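Local coordinates for substrate binding periplasmic protein (Ralstonia solanacearum, PDB 3LOP) that probably captures a branched-chain amino acid such as leucine in the periplasm, holding it in the cleft between two lobes for delivery to a membrane transporter, at residues T46-A51 with R70-V75; Q127-M132 with E162-A167; K191-D196 with R214-R219. One frame throughout, in Å; residues are numbered along the deposited sequence.

Contact 1: residues T46-A51 with R70-V75; sequences TIRLVA and RVDNPV. With EDO (1,2-ethanediol), chain C.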
ATOM      1  N   THR A  46     -19.276  13.555 -14.343  1.00 10.25           N
ATOM      2  CA  THR A  46     -18.603  12.283 -14.605  1.00  9.00           C
ATOM      3  C   THR A  46     -17.152  12.358 -14.155  1.00  9.33           C
ATOM      4  O   THR A  46     -16.466  13.345 -14.419  1.00 10.22           O
ATOM      5  CB  THR A  46     -18.558  11.946 -16.116  1.00  9.56           C
ATOM      6  OG1 THR A  46     -19.873  11.942 -16.663  1.00 11.90           O
ATOM      7  CG2 THR A  46     -17.964  10.578 -16.338  1.00 11.39           C
ATOM      8  N   ILE A  47     -16.681  11.309 -13.491  1.00  7.97           N
ATOM      9  CA  ILE A  47     -15.295  11.267 -13.053  1.00  8.18           C
ATOM     10  C   ILE A  47     -14.509  10.460 -14.078  1.00  7.09           C
ATOM     11  O   ILE A  47     -14.935   9.384 -14.492  1.00  8.97           O
ATOM     12  CB  ILE A  47     -15.150  10.591 -11.674  1.00 10.97           C
ATOM     13  CG1 ILE A  47     -16.006  11.324 -10.640  1.00 14.35           C
ATOM     14  CG2 ILE A  47     -13.681  10.581 -11.254  1.00 12.71           C
ATOM     15  CD1 ILE A  47     -15.675  12.799 -10.484  1.00 17.20           C
ATOM     16  N   ARG A  48     -13.374  10.998 -14.508  1.00  5.62           N
ATOM     17  CA  ARG A  48     -12.532  10.303 -15.468  1.00  6.92           C
ATOM     18  C   ARG A  48     -11.193  10.004 -14.821  1.00  6.18           C
ATOM     19  O   ARG A  48     -10.502  10.914 -14.366  1.00  7.80           O
ATOM     20  CB  ARG A  48     -12.299  11.153 -16.722  1.00  7.85           C
ATOM     21  CG  ARG A  48     -11.426  10.445 -17.754  1.00 11.69           C
ATOM     22  CD  ARG A  48     -11.065  11.319 -18.946  1.00 13.95           C
ATOM     23  NE  ARG A  48     -10.212  12.444 -18.575  1.00 16.21           N
ATOM     24  CZ  ARG A  48      -9.417  13.087 -19.423  1.00 17.00           C
ATOM     25  NH1 ARG A  48      -9.362  12.715 -20.694  1.00 18.87           N
ATOM     26  NH2 ARG A  48      -8.675  14.102 -19.001  1.00 16.83           N
ATOM     27  N   LEU A  49     -10.839   8.726 -14.768  1.00  4.92           N
ATOM     28  CA  LEU A  49      -9.563   8.313 -14.199  1.00  5.22           C
ATOM     29  C   LEU A  49      -8.615   7.994 -15.341  1.00  5.29           C
ATOM     30  O   LEU A  49      -8.925   7.169 -16.200  1.00  5.99           O
ATOM     31  CB  LEU A  49      -9.733   7.075 -13.317  1.00  6.43           C
ATOM     32  CG  LEU A  49      -8.430   6.417 -12.846  1.00  6.93           C
ATOM     33  CD1 LEU A  49      -7.636   7.380 -11.972  1.00  7.05           C
ATOM     34  CD2 LEU A  49      -8.756   5.148 -12.072  1.00  7.06           C
ATOM     35  N   VAL A  50      -7.466   8.661 -15.351  1.00  4.70           N
ATOM     36  CA  VAL A  50      -6.458   8.447 -16.378  1.00  4.98           C
ATOM     37  C   VAL A  50      -5.246   7.833 -15.687  1.00  4.54           C
ATOM     38  O   VAL A  50      -4.740   8.376 -14.706  1.00  5.98           O
ATOM     39  CB  VAL A  50      -6.050   9.778 -17.047  1.00  6.59           C
ATOM     40  CG1 VAL A  50      -5.075   9.516 -18.186  1.00  6.84           C
ATOM     41  CG2 VAL A  50      -7.284  10.501 -17.566  1.00  7.62           C
ATOM     42  N   ALA A  51      -4.782   6.699 -16.196  1.00  3.93           N
ATOM     43  CA  ALA A  51      -3.636   6.025 -15.603  1.00  4.66           C
ATOM     44  C   ALA A  51      -2.494   5.894 -16.598  1.00  4.07           C
ATOM     45  O   ALA A  51      -2.708   5.934 -17.808  1.00  4.01           O
ATOM     46  CB  ALA A  51      -4.050   4.642 -15.104  1.00  6.58           C
ATOM     47  N   ARG A  70      -0.383  18.357 -16.685  1.00  9.48           N
ATOM     48  CA  ARG A  70      -0.508  19.435 -17.656  1.00 11.02           C
ATOM     49  C   ARG A  70      -1.533  19.186 -18.752  1.00 11.63           C
ATOM     50  O   ARG A  70      -2.216  20.112 -19.190  1.00 13.55           O
ATOM     51  CB  ARG A  70       0.855  19.705 -18.290  1.00 12.14           C
ATOM     52  CG  ARG A  70       1.900  20.144 -17.284  1.00 12.13           C
ATOM     53  CD  ARG A  70       3.232  20.420 -17.943  1.00 12.54           C
ATOM     54  NE  ARG A  70       4.211  20.897 -16.973  1.00 13.01           N
ATOM     55  CZ  ARG A  70       5.425  21.333 -17.287  1.00 14.35           C
ATOM     56  NH1 ARG A  70       5.818  21.354 -18.555  1.00 15.37           N
ATOM     57  NH2 ARG A  70       6.242  21.758 -16.334  1.00 15.61           N
ATOM     58  N   VAL A  71      -1.647  17.938 -19.185  1.00 10.22           N
ATOM     59  CA  VAL A  71      -2.564  17.586 -20.263  1.00 12.29           C
ATOM     60  C   VAL A  71      -3.953  17.108 -19.846  1.00 12.24           C
ATOM     61  O   VAL A  71      -4.943  17.421 -20.511  1.00 13.62           O
ATOM     62  CB  VAL A  71      -1.937  16.499 -21.167  1.00 12.71           C
ATOM     63  CG1 VAL A  71      -2.915  16.099 -22.264  1.00 15.13           C
ATOM     64  CG2 VAL A  71      -0.639  17.012 -21.771  1.00 13.28           C
ATOM     65  N   ASP A  72      -4.038  16.364 -18.750  1.00 12.12           N
ATOM     66  CA  ASP A  72      -5.325  15.830 -18.320  1.00 13.32           C
ATOM     67  C   ASP A  72      -6.163  16.669 -17.356  1.00 14.96           C
ATOM     68  O   ASP A  72      -7.237  16.237 -16.939  1.00 15.20           O
ATOM     69  CB  ASP A  72      -5.118  14.430 -17.740  1.00 15.08           C
ATOM     70  CG  ASP A  72      -4.585  13.454 -18.772  1.00 17.37           C
ATOM     71  OD1 ASP A  72      -5.234  13.299 -19.826  1.00 19.94           O
ATOM     72  OD2 ASP A  72      -3.520  12.847 -18.533  1.00 19.82           O
ATOM     73  N   ASN A  73      -5.685  17.861 -17.012  1.00 16.68           N
ATOM     74  CA  ASN A  73      -6.411  18.752 -16.100  1.00 17.75           C
ATOM     75  C   ASN A  73      -6.972  18.018 -14.878  1.00 15.59           C
ATOM     76  O   ASN A  73      -8.151  18.152 -14.553  1.00 16.55           O
ATOM     77  CB  ASN A  73      -7.573  19.428 -16.836  1.00 22.28           C
ATOM     78  CG  ASN A  73      -7.133  20.128 -18.105  1.00 24.67           C
ATOM     79  OD1 ASN A  73      -6.324  21.055 -18.069  1.00 28.34           O
ATOM     80  ND2 ASN A  73      -7.666  19.685 -19.237  1.00 27.57           N
ATOM     81  N   PRO A  74      -6.135  17.238 -14.181  1.00 13.38           N
ATOM     82  CA  PRO A  74      -6.618  16.508 -13.006  1.00 10.67           C
ATOM     83  C   PRO A  74      -6.741  17.369 -11.754  1.00  9.74           C
ATOM     84  O   PRO A  74      -6.060  18.385 -11.617  1.00  9.81           O
ATOM     85  CB  PRO A  74      -5.567  15.425 -12.833  1.00 12.05           C
ATOM     86  CG  PRO A  74      -4.319  16.157 -13.188  1.00 11.45           C
ATOM     87  CD  PRO A  74      -4.721  16.915 -14.447  1.00 12.79           C
ATOM     88  N   VAL A  75      -7.612  16.955 -10.839  1.00  7.46           N
ATOM     89  CA  VAL A  75      -7.783  17.675  -9.585  1.00  6.15           C
ATOM     90  C   VAL A  75      -6.967  16.987  -8.496  1.00  4.50           C
ATOM     91  O   VAL A  75      -6.760  17.542  -7.421  1.00  4.45           O
ATOM     92  CB  VAL A  75      -9.266  17.734  -9.148  1.00  6.42           C
ATOM     93  CG1 VAL A  75     -10.068  18.513 -10.176  1.00  9.11           C
ATOM     94  CG2 VAL A  75      -9.826  16.325  -8.971  1.00  7.60           C
TER
HETATM   95  C1  EDO C 401     -13.694   6.054 -14.275  1.00 12.55           C
HETATM   96  O1  EDO C 401     -12.869   4.897 -14.115  1.00 11.87           O
HETATM   97  C2  EDO C 401     -13.793   6.410 -15.753  1.00 11.95           C
HETATM   98  O2  EDO C 401     -12.526   6.875 -16.211  1.00 10.28           O
HETATM   99  O   HOH W   1      -7.744  16.317 -20.944  1.00 29.66           O

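Contact 2: residues Q127-M132 with E162-A167; sequences QEIDKM and ERTLKA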
ATOM      1  N   GLN A 127       4.225   1.966  12.264  1.00  4.98           N
ATOM      2  CA  GLN A 127       3.168   1.443  13.120  1.00  5.15           C
ATOM      3  C   GLN A 127       3.082  -0.069  12.940  1.00  5.00           C
ATOM      4  O   GLN A 127       2.908  -0.802  13.912  1.00  5.28           O
ATOM      5  CB  GLN A 127       1.817   2.077  12.782  1.00  4.95           C
ATOM      6  CG  GLN A 127       1.710   3.555  13.111  1.00  6.76           C
ATOM      7  CD  GLN A 127       0.314   4.093  12.859  1.00  6.95           C
ATOM      8  OE1 GLN A 127      -0.604   3.869  13.652  1.00 11.96           O
ATOM      9  NE2 GLN A 127       0.141   4.787  11.743  1.00  5.31           N
ATOM     10  N   GLU A 128       3.204  -0.527  11.694  1.00  4.78           N
ATOM     11  CA  GLU A 128       3.156  -1.954  11.384  1.00  5.38           C
ATOM     12  C   GLU A 128       4.313  -2.678  12.069  1.00  4.77           C
ATOM     13  O   GLU A 128       4.126  -3.715  12.711  1.00  5.00           O
ATOM     14  CB  GLU A 128       3.274  -2.189   9.875  1.00  4.61           C
ATOM     15  CG  GLU A 128       2.091  -1.741   9.033  1.00  6.95           C
ATOM     16  CD  GLU A 128       2.270  -2.124   7.572  1.00  9.07           C
ATOM     17  OE1 GLU A 128       2.531  -3.317   7.306  1.00  9.57           O
ATOM     18  OE2 GLU A 128       2.154  -1.244   6.692  1.00  9.65           O
ATOM     19  N   ILE A 129       5.512  -2.122  11.920  1.00  5.15           N
ATOM     20  CA  ILE A 129       6.713  -2.704  12.499  1.00  5.28           C
ATOM     21  C   ILE A 129       6.644  -2.745  14.023  1.00  5.76           C
ATOM     22  O   ILE A 129       6.945  -3.771  14.636  1.00  6.38           O
ATOM     23  CB  ILE A 129       7.968  -1.932  12.031  1.00  5.71           C
ATOM     24  CG1 ILE A 129       8.147  -2.130  10.522  1.00  5.64           C
ATOM     25  CG2 ILE A 129       9.199  -2.415  12.784  1.00  6.94           C
ATOM     26  CD1 ILE A 129       9.240  -1.281   9.900  1.00  7.22           C
ATOM     27  N   ASP A 130       6.241  -1.638  14.638  1.00  6.04           N
ATOM     28  CA  ASP A 130       6.128  -1.606  16.092  1.00  7.45           C
ATOM     29  C   ASP A 130       5.206  -2.717  16.578  1.00  7.01           C
ATOM     30  O   ASP A 130       5.558  -3.490  17.470  1.00  7.55           O
ATOM     31  CB  ASP A 130       5.564  -0.261  16.571  1.00  9.73           C
ATOM     32  CG  ASP A 130       6.575   0.861  16.485  1.00 14.70           C
ATOM     33  OD1 ASP A 130       7.789   0.580  16.566  1.00 17.81           O
ATOM     34  OD2 ASP A 130       6.153   2.031  16.357  1.00 18.46           O
ATOM     35  N   LYS A 131       4.023  -2.803  15.985  1.00  7.24           N
ATOM     36  CA  LYS A 131       3.052  -3.807  16.395  1.00  7.59           C
ATOM     37  C   LYS A 131       3.533  -5.245  16.193  1.00  7.43           C
ATOM     38  O   LYS A 131       3.453  -6.060  17.112  1.00  8.10           O
ATOM     39  CB  LYS A 131       1.731  -3.583  15.654  1.00 10.75           C
ATOM     40  CG  LYS A 131       0.496  -4.016  16.435  1.00 15.20           C
ATOM     41  CD  LYS A 131      -0.778  -3.562  15.740  1.00 17.66           C
ATOM     42  CE  LYS A 131      -2.015  -3.935  16.541  1.00 19.21           C
ATOM     43  NZ  LYS A 131      -2.013  -3.300  17.886  1.00 19.46           N
HETATM   44  N   MSE A 132       4.043  -5.554  15.003  1.00  6.78           N
HETATM   45  CA  MSE A 132       4.512  -6.909  14.710  1.00  6.99           C
HETATM   46  C   MSE A 132       5.768  -7.320  15.469  1.00  7.82           C
HETATM   47  O   MSE A 132       5.843  -8.431  15.997  1.00  6.87           O
HETATM   48  CB  MSE A 132       4.777  -7.077  13.211  1.00  7.87           C
HETATM   49  CG  MSE A 132       3.530  -7.162  12.355  1.00  8.29           C
HETATM   50 SE   MSE A 132       3.959  -7.556  10.509  1.00 16.38          SE
HETATM   51  CE  MSE A 132       4.215  -5.752   9.871  1.00  9.01           C
ATOM     52  N   GLU A 162      15.119  -1.813  13.623  1.00  6.44           N
ATOM     53  CA  GLU A 162      16.201  -1.539  14.565  1.00  7.89           C
ATOM     54  C   GLU A 162      15.705  -0.672  15.717  1.00  8.03           C
ATOM     55  O   GLU A 162      16.073  -0.891  16.871  1.00  7.64           O
ATOM     56  CB  GLU A 162      17.367  -0.833  13.866  1.00 10.46           C
ATOM     57  CG  GLU A 162      18.033  -1.656  12.780  1.00 17.88           C
ATOM     58  CD  GLU A 162      19.259  -0.977  12.197  1.00 21.49           C
ATOM     59  OE1 GLU A 162      19.172   0.221  11.854  1.00 25.19           O
ATOM     60  OE2 GLU A 162      20.309  -1.646  12.076  1.00 25.16           O
ATOM     61  N   ARG A 163      14.868   0.309  15.397  1.00  6.77           N
ATOM     62  CA  ARG A 163      14.332   1.212  16.411  1.00  7.68           C
ATOM     63  C   ARG A 163      13.477   0.462  17.426  1.00  7.63           C
ATOM     64  O   ARG A 163      13.639   0.633  18.635  1.00  8.82           O
ATOM     65  CB  ARG A 163      13.502   2.313  15.747  1.00  9.77           C
ATOM     66  CG  ARG A 163      12.936   3.340  16.719  1.00 15.10           C
ATOM     67  CD  ARG A 163      12.195   4.435  15.970  1.00 18.79           C
ATOM     68  NE  ARG A 163      13.060   5.084  14.990  1.00 22.78           N
ATOM     69  CZ  ARG A 163      12.646   5.981  14.101  1.00 25.08           C
ATOM     70  NH1 ARG A 163      11.372   6.345  14.064  1.00 25.87           N
ATOM     71  NH2 ARG A 163      13.509   6.512  13.243  1.00 25.36           N
ATOM     72  N   THR A 164      12.568  -0.372  16.932  1.00  6.86           N
ATOM     73  CA  THR A 164      11.695  -1.136  17.808  1.00  7.65           C
ATOM     74  C   THR A 164      12.502  -2.110  18.661  1.00  7.58           C
ATOM     75  O   THR A 164      12.279  -2.223  19.865  1.00  7.22           O
ATOM     76  CB  THR A 164      10.642  -1.919  16.994  1.00  8.50           C
ATOM     77  OG1 THR A 164       9.898  -1.005  16.178  1.00 11.23           O
ATOM     78  CG2 THR A 164       9.676  -2.649  17.928  1.00  9.95           C
ATOM     79  N   LEU A 165      13.455  -2.802  18.047  1.00  6.07           N
ATOM     80  CA  LEU A 165      14.263  -3.757  18.795  1.00  6.61           C
ATOM     81  C   LEU A 165      15.126  -3.077  19.852  1.00  6.90           C
ATOM     82  O   LEU A 165      15.324  -3.620  20.941  1.00  6.99           O
ATOM     83  CB  LEU A 165      15.138  -4.577  17.843  1.00  6.93           C
ATOM     84  CG  LEU A 165      14.385  -5.598  16.984  1.00  5.73           C
ATOM     85  CD1 LEU A 165      15.366  -6.323  16.064  1.00  5.19           C
ATOM     86  CD2 LEU A 165      13.660  -6.595  17.887  1.00  5.78           C
ATOM     87  N   LYS A 166      15.628  -1.885  19.540  1.00  7.37           N
ATOM     88  CA  LYS A 166      16.463  -1.146  20.482  1.00  8.12           C
ATOM     89  C   LYS A 166      15.681  -0.845  21.758  1.00  8.83           C
ATOM     90  O   LYS A 166      16.245  -0.828  22.855  1.00  9.40           O
ATOM     91  CB  LYS A 166      16.948   0.164  19.853  1.00 10.09           C
ATOM     92  CG  LYS A 166      17.889   0.966  20.748  1.00 12.89           C
ATOM     93  CD  LYS A 166      18.318   2.258  20.074  1.00 17.54           C
ATOM     94  CE  LYS A 166      19.233   3.077  20.973  1.00 20.11           C
ATOM     95  NZ  LYS A 166      20.484   2.343  21.310  1.00 23.66           N
ATOM     96  N   ALA A 167      14.381  -0.611  21.607  1.00  8.14           N
ATOM     97  CA  ALA A 167      13.513  -0.316  22.742  1.00  8.55           C
ATOM     98  C   ALA A 167      13.434  -1.516  23.682  1.00  8.70           C
ATOM     99  O   ALA A 167      12.989  -1.396  24.825  1.00  8.90           O
ATOM    100  CB  ALA A 167      12.118   0.056  22.252  1.00  8.96           C
TER

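Contact 3: residues K191-D196 with R214-R219; sequences KLLAAD and RQYRAR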
ATOM      1  N   LYS A 191      21.880 -16.262   2.405  1.00  9.02           N
ATOM      2  CA  LYS A 191      22.307 -15.619   3.640  1.00  9.15           C
ATOM      3  C   LYS A 191      21.377 -15.835   4.831  1.00  9.28           C
ATOM      4  O   LYS A 191      21.835 -16.141   5.930  1.00 10.73           O
ATOM      5  CB  LYS A 191      22.494 -14.117   3.407  1.00 10.88           C
ATOM      6  CG  LYS A 191      23.149 -13.394   4.570  1.00 13.10           C
ATOM      7  CD  LYS A 191      23.459 -11.947   4.225  1.00 14.89           C
ATOM      8  CE  LYS A 191      24.195 -11.262   5.365  1.00 15.02           C
ATOM      9  NZ  LYS A 191      24.468  -9.826   5.078  1.00 18.07           N
ATOM     10  N   LEU A 192      20.074 -15.678   4.624  1.00  8.36           N
ATOM     11  CA  LEU A 192      19.143 -15.849   5.731  1.00  8.53           C
ATOM     12  C   LEU A 192      18.928 -17.307   6.134  1.00  9.12           C
ATOM     13  O   LEU A 192      18.577 -17.588   7.279  1.00  8.27           O
ATOM     14  CB  LEU A 192      17.815 -15.157   5.408  1.00  8.28           C
ATOM     15  CG  LEU A 192      17.964 -13.630   5.345  1.00 10.96           C
ATOM     16  CD1 LEU A 192      16.653 -12.982   4.935  1.00 11.08           C
ATOM     17  CD2 LEU A 192      18.416 -13.109   6.702  1.00 12.92           C
ATOM     18  N   LEU A 193      19.144 -18.231   5.202  1.00  8.09           N
ATOM     19  CA  LEU A 193      19.012 -19.652   5.511  1.00  9.61           C
ATOM     20  C   LEU A 193      20.120 -20.028   6.492  1.00 10.00           C
ATOM     21  O   LEU A 193      19.914 -20.828   7.408  1.00 12.15           O
ATOM     22  CB  LEU A 193      19.166 -20.502   4.247  1.00 10.88           C
ATOM     23  CG  LEU A 193      17.933 -20.794   3.395  1.00 12.01           C
ATOM     24  CD1 LEU A 193      18.364 -21.472   2.101  1.00 12.18           C
ATOM     25  CD2 LEU A 193      16.967 -21.686   4.170  1.00 11.45           C
ATOM     26  N   ALA A 194      21.294 -19.440   6.285  1.00 11.03           N
ATOM     27  CA  ALA A 194      22.461 -19.696   7.123  1.00 10.87           C
ATOM     28  C   ALA A 194      22.377 -19.013   8.484  1.00 11.67           C
ATOM     29  O   ALA A 194      23.031 -19.439   9.436  1.00 13.87           O
ATOM     30  CB  ALA A 194      23.727 -19.247   6.397  1.00 11.67           C
ATOM     31  N   ALA A 195      21.576 -17.956   8.576  1.00 10.66           N
ATOM     32  CA  ALA A 195      21.428 -17.230   9.833  1.00  9.69           C
ATOM     33  C   ALA A 195      20.564 -18.015  10.813  1.00  9.90           C
ATOM     34  O   ALA A 195      19.589 -18.654  10.423  1.00  9.72           O
ATOM     35  CB  ALA A 195      20.818 -15.856   9.573  1.00 10.78           C
ATOM     36  N   ASP A 196      20.929 -17.961  12.089  1.00 10.24           N
ATOM     37  CA  ASP A 196      20.193 -18.673  13.126  1.00 10.65           C
ATOM     38  C   ASP A 196      19.065 -17.786  13.644  1.00 10.41           C
ATOM     39  O   ASP A 196      19.078 -17.343  14.791  1.00 11.32           O
ATOM     40  CB  ASP A 196      21.156 -19.056  14.256  1.00 13.67           C
ATOM     41  CG  ASP A 196      20.498 -19.899  15.322  1.00 15.86           C
ATOM     42  OD1 ASP A 196      19.648 -20.744  14.973  1.00 17.95           O
ATOM     43  OD2 ASP A 196      20.844 -19.731  16.510  1.00 18.17           O
ATOM     44  N   ARG A 214       8.998 -18.713  -1.032  1.00  6.64           N
ATOM     45  CA  ARG A 214       8.960 -20.029  -1.663  1.00  7.44           C
ATOM     46  C   ARG A 214      10.304 -20.743  -1.563  1.00  7.50           C
ATOM     47  O   ARG A 214      10.371 -21.903  -1.156  1.00  7.59           O
ATOM     48  CB  ARG A 214       8.559 -19.915  -3.140  1.00  8.73           C
ATOM     49  CG  ARG A 214       8.567 -21.259  -3.875  1.00 11.19           C
ATOM     50  CD  ARG A 214       8.238 -21.120  -5.360  1.00 12.97           C
ATOM     51  NE  ARG A 214       6.811 -20.948  -5.625  1.00 14.94           N
ATOM     52  CZ  ARG A 214       5.890 -21.892  -5.452  1.00 15.91           C
ATOM     53  NH1 ARG A 214       6.235 -23.093  -5.007  1.00 18.53           N
ATOM     54  NH2 ARG A 214       4.619 -21.641  -5.738  1.00 16.25           N
ATOM     55  N   GLN A 215      11.369 -20.044  -1.936  1.00  7.60           N
ATOM     56  CA  GLN A 215      12.716 -20.611  -1.910  1.00  7.95           C
ATOM     57  C   GLN A 215      13.230 -20.893  -0.505  1.00  7.72           C
ATOM     58  O   GLN A 215      13.838 -21.933  -0.257  1.00  9.06           O
ATOM     59  CB  GLN A 215      13.683 -19.675  -2.635  1.00  8.54           C
ATOM     60  CG  GLN A 215      13.433 -19.578  -4.135  1.00  9.89           C
ATOM     61  CD  GLN A 215      14.217 -18.457  -4.790  1.00 11.26           C
ATOM     62  OE1 GLN A 215      15.407 -18.281  -4.531  1.00 13.08           O
ATOM     63  NE2 GLN A 215      13.554 -17.698  -5.658  1.00 13.95           N
ATOM     64  N   TYR A 216      12.998 -19.961   0.414  1.00  5.95           N
ATOM     65  CA  TYR A 216      13.448 -20.128   1.790  1.00  6.16           C
ATOM     66  C   TYR A 216      12.839 -21.385   2.407  1.00  6.29           C
ATOM     67  O   TYR A 216      13.550 -22.203   2.991  1.00  6.80           O
ATOM     68  CB  TYR A 216      13.064 -18.895   2.618  1.00  4.83           C
ATOM     69  CG  TYR A 216      13.436 -18.980   4.084  1.00  3.89           C
ATOM     70  CD1 TYR A 216      14.767 -18.917   4.493  1.00  4.16           C
ATOM     71  CD2 TYR A 216      12.454 -19.147   5.060  1.00  4.32           C
ATOM     72  CE1 TYR A 216      15.112 -19.022   5.842  1.00  4.94           C
ATOM     73  CE2 TYR A 216      12.787 -19.251   6.405  1.00  5.25           C
ATOM     74  CZ  TYR A 216      14.116 -19.191   6.790  1.00  4.29           C
ATOM     75  OH  TYR A 216      14.445 -19.321   8.122  1.00  4.77           O
ATOM     76  N   ARG A 217      11.524 -21.536   2.272  1.00  5.69           N
ATOM     77  CA  ARG A 217      10.834 -22.699   2.821  1.00  5.47           C
ATOM     78  C   ARG A 217      11.208 -23.986   2.086  1.00  7.79           C
ATOM     79  O   ARG A 217      11.394 -25.028   2.709  1.00  7.93           O
ATOM     80  CB  ARG A 217       9.316 -22.490   2.764  1.00  4.95           C
ATOM     81  CG  ARG A 217       8.758 -21.593   3.865  1.00  5.59           C
ATOM     82  CD  ARG A 217       8.527 -22.370   5.162  1.00  6.84           C
ATOM     83  NE  ARG A 217       7.773 -21.576   6.129  1.00  6.67           N
ATOM     84  CZ  ARG A 217       8.313 -20.858   7.109  1.00  5.51           C
ATOM     85  NH1 ARG A 217       9.630 -20.829   7.283  1.00  4.21           N
ATOM     86  NH2 ARG A 217       7.530 -20.145   7.908  1.00  4.35           N
ATOM     87  N   ALA A 218      11.330 -23.911   0.765  1.00  8.16           N
ATOM     88  CA  ALA A 218      11.671 -25.090  -0.022  1.00  9.57           C
ATOM     89  C   ALA A 218      13.032 -25.650   0.365  1.00 10.52           C
ATOM     90  O   ALA A 218      13.265 -26.857   0.280  1.00 12.23           O
ATOM     91  CB  ALA A 218      11.653 -24.751  -1.510  1.00  9.88           C
ATOM     92  N   ARG A 219      13.928 -24.771   0.798  1.00  9.46           N
ATOM     93  CA  ARG A 219      15.269 -25.189   1.173  1.00  9.46           C
ATOM     94  C   ARG A 219      15.445 -25.489   2.659  1.00  9.67           C
ATOM     95  O   ARG A 219      16.568 -25.606   3.145  1.00 10.90           O
ATOM     96  CB  ARG A 219      16.276 -24.138   0.708  1.00  8.65           C
ATOM     97  CG  ARG A 219      16.334 -24.013  -0.811  1.00 10.21           C
ATOM     98  CD  ARG A 219      17.160 -22.822  -1.255  1.00 12.07           C
ATOM     99  NE  ARG A 219      18.550 -22.929  -0.825  1.00 12.36           N
ATOM    100  CZ  ARG A 219      19.469 -21.997  -1.042  1.00 12.90           C
ATOM    101  NH1 ARG A 219      19.148 -20.884  -1.691  1.00 13.72           N
ATOM    102  NH2 ARG A 219      20.706 -22.175  -0.601  1.00 14.59           N
TER
HETATM  103  O   HOH W   2      17.033 -19.427   8.720  1.00  8.39           O

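Contact 1: residues T46-A51 with R70-V75
At the outer edge of the five-stranded parallel sheet, Arg48 of strand 47-53 reaches over to Asp72, in the turn that joins helix 58-71 to strand 74-78. Arg48 NH2 meets the backbone O of Asp72 at 3.3 Å, close to the guanidinium plane, but the N-H is bent off line to 126° and the hydrogen bond is weak. The carboxylate of the same residue offers charge rather than a bond: Asp72 OD1 is 3.6 Å from Arg48 NH2, well out of the guanidinium plane, in a long salt bridge. A water accepts from Arg48 NH2 at 3.1 Å and donates to Val71 O at 3.0 Å, adding a bridge to the last helical turn. In this beta-alpha-beta crossover, helix 58-71 leaves the edge strand and the chain returns two places along as strand 74-78, beyond strand 6-12. Ser7 of that middle strand takes Arg48 NE through its OG. The anti position of Val50 CG1 (chi1 -176°) points it at Asp72 OD2, 3.7 Å away, while CG2 lies over one guanidinium face of Arg48, toward the rim. Leu49 N donates at 2.9 Å to O2 of an ethanediol probably from the crystallisation liquor.

Contact 2: residues Q127-M132 with E162-A167
Two neighbouring helices of the lobe built on the four-stranded parallel sheet meet here in a small, buried helix-helix contact, made chiefly by the side chain of Thr164. Helix 125-138 brings Ile129 and Asp130, and helix 152-166 brings the threonine, near its C-terminal end. The backbones come close, with 5.8 Å between Asp130 CA and Thr164 CA, a spacing that the short threonine side chain fits. Thr164 OG1 donates to Asp130 OD1 at 2.7 Å, approaching the carboxylate oxygen nearly end-on to its C-O bond. The Thr164 hydroxyl lies beside the backbone N of its own residue (chi1 -57°), which leaves CG2 of Thr164 against the other helix, 4.1 Å from Asp130 CA. Gly160 O, one turn back in the same helix, is a second hydrogen-bond partner of this hydroxyl. On the inner side Ile129 CG2 packs 3.7 Å from Thr164 OG1, so the methyl flanks the hydroxyl roughly at right angles to its bond to the carboxylate. Ile129 also touches Phe201 of strand 199-203, which ties this part of the interface to the sheet, and Thr164 rests on Ile133 and Thr134, one turn along the facing helix. The bound leucine is about 10 Å from the side chain of Ile129, so the contact is set back from the pocket and not part of its wall. Asp130 OD1 has a second donor in Gln126 NE2, one turn earlier. Two donors converging on one carboxylate oxygen probably stabilise negative charge on that oxygen and restrict rotation of the acid, giving this helix pair a directional polar link.

Contact 3: residues K191-D196 with R214-R219
Leu193, at the end of helix 186-194, fits between Tyr216 of helix 206-218 and Arg219 just beyond that helix. The tight part is apolar: Leu193 CD2 lies 3.6 Å from Tyr216 CD1, meeting the ring obliquely, as the leucine and tyrosine side chains run antiparallel alongside one another. On the sheet side, Leu192 and Tyr216 both rest on Ile200 of strand 199-203, so the helices pack on the same face of the four-stranded sheet, as in an alpha/beta sandwich. The solvent side belongs to the exposed Arg219, whose chain lies across the leucine. A bend at chi3 (62°) folds its guanidinium over Leu193 CD1, which sits above one face, displaced toward the rim, 3.3 Å from Arg219 NE; Asp190 holds NH1 in a salt bridge. At the tyrosine's end the link is polar. Leu192 O stands 4.0 Å from Tyr216 CE1, near the ring plane, and a water joins this carbonyl, to which it donates at 2.8 Å, with Tyr216 OH at 2.7 Å. Ala223 N also bonds the phenol oxygen, just before strand 224-227. The tyrosine therefore works in two ways, its CD1 and CE1 carbons against leucine and its hydroxyl linking a helix end, through water, to the next strand.

How the contacts relate
Contact 1 belongs to the lobe of the five-stranded sheet, while contacts 2 and 3 share the lobe of the four-stranded one; the centres of contacts 1 and 2 lie 39 Å apart, on opposite sides of the chain's centre. Contact 2 is the buried one; contacts 1 and 3 are only partly so, and each includes an exposed arginine. In contact 1 that arginine deals with charge and a backbone carbonyl; in contact 3 it lies over a methyl group, its charge paired with Asp190. Contact 2 has a short direct hydrogen bond, contact 1 a weak one with a long salt bridge, and contact 3 none across its segments; waters bridge contacts 1 and 3. Strand 199-203 underlies contacts 2 and 3.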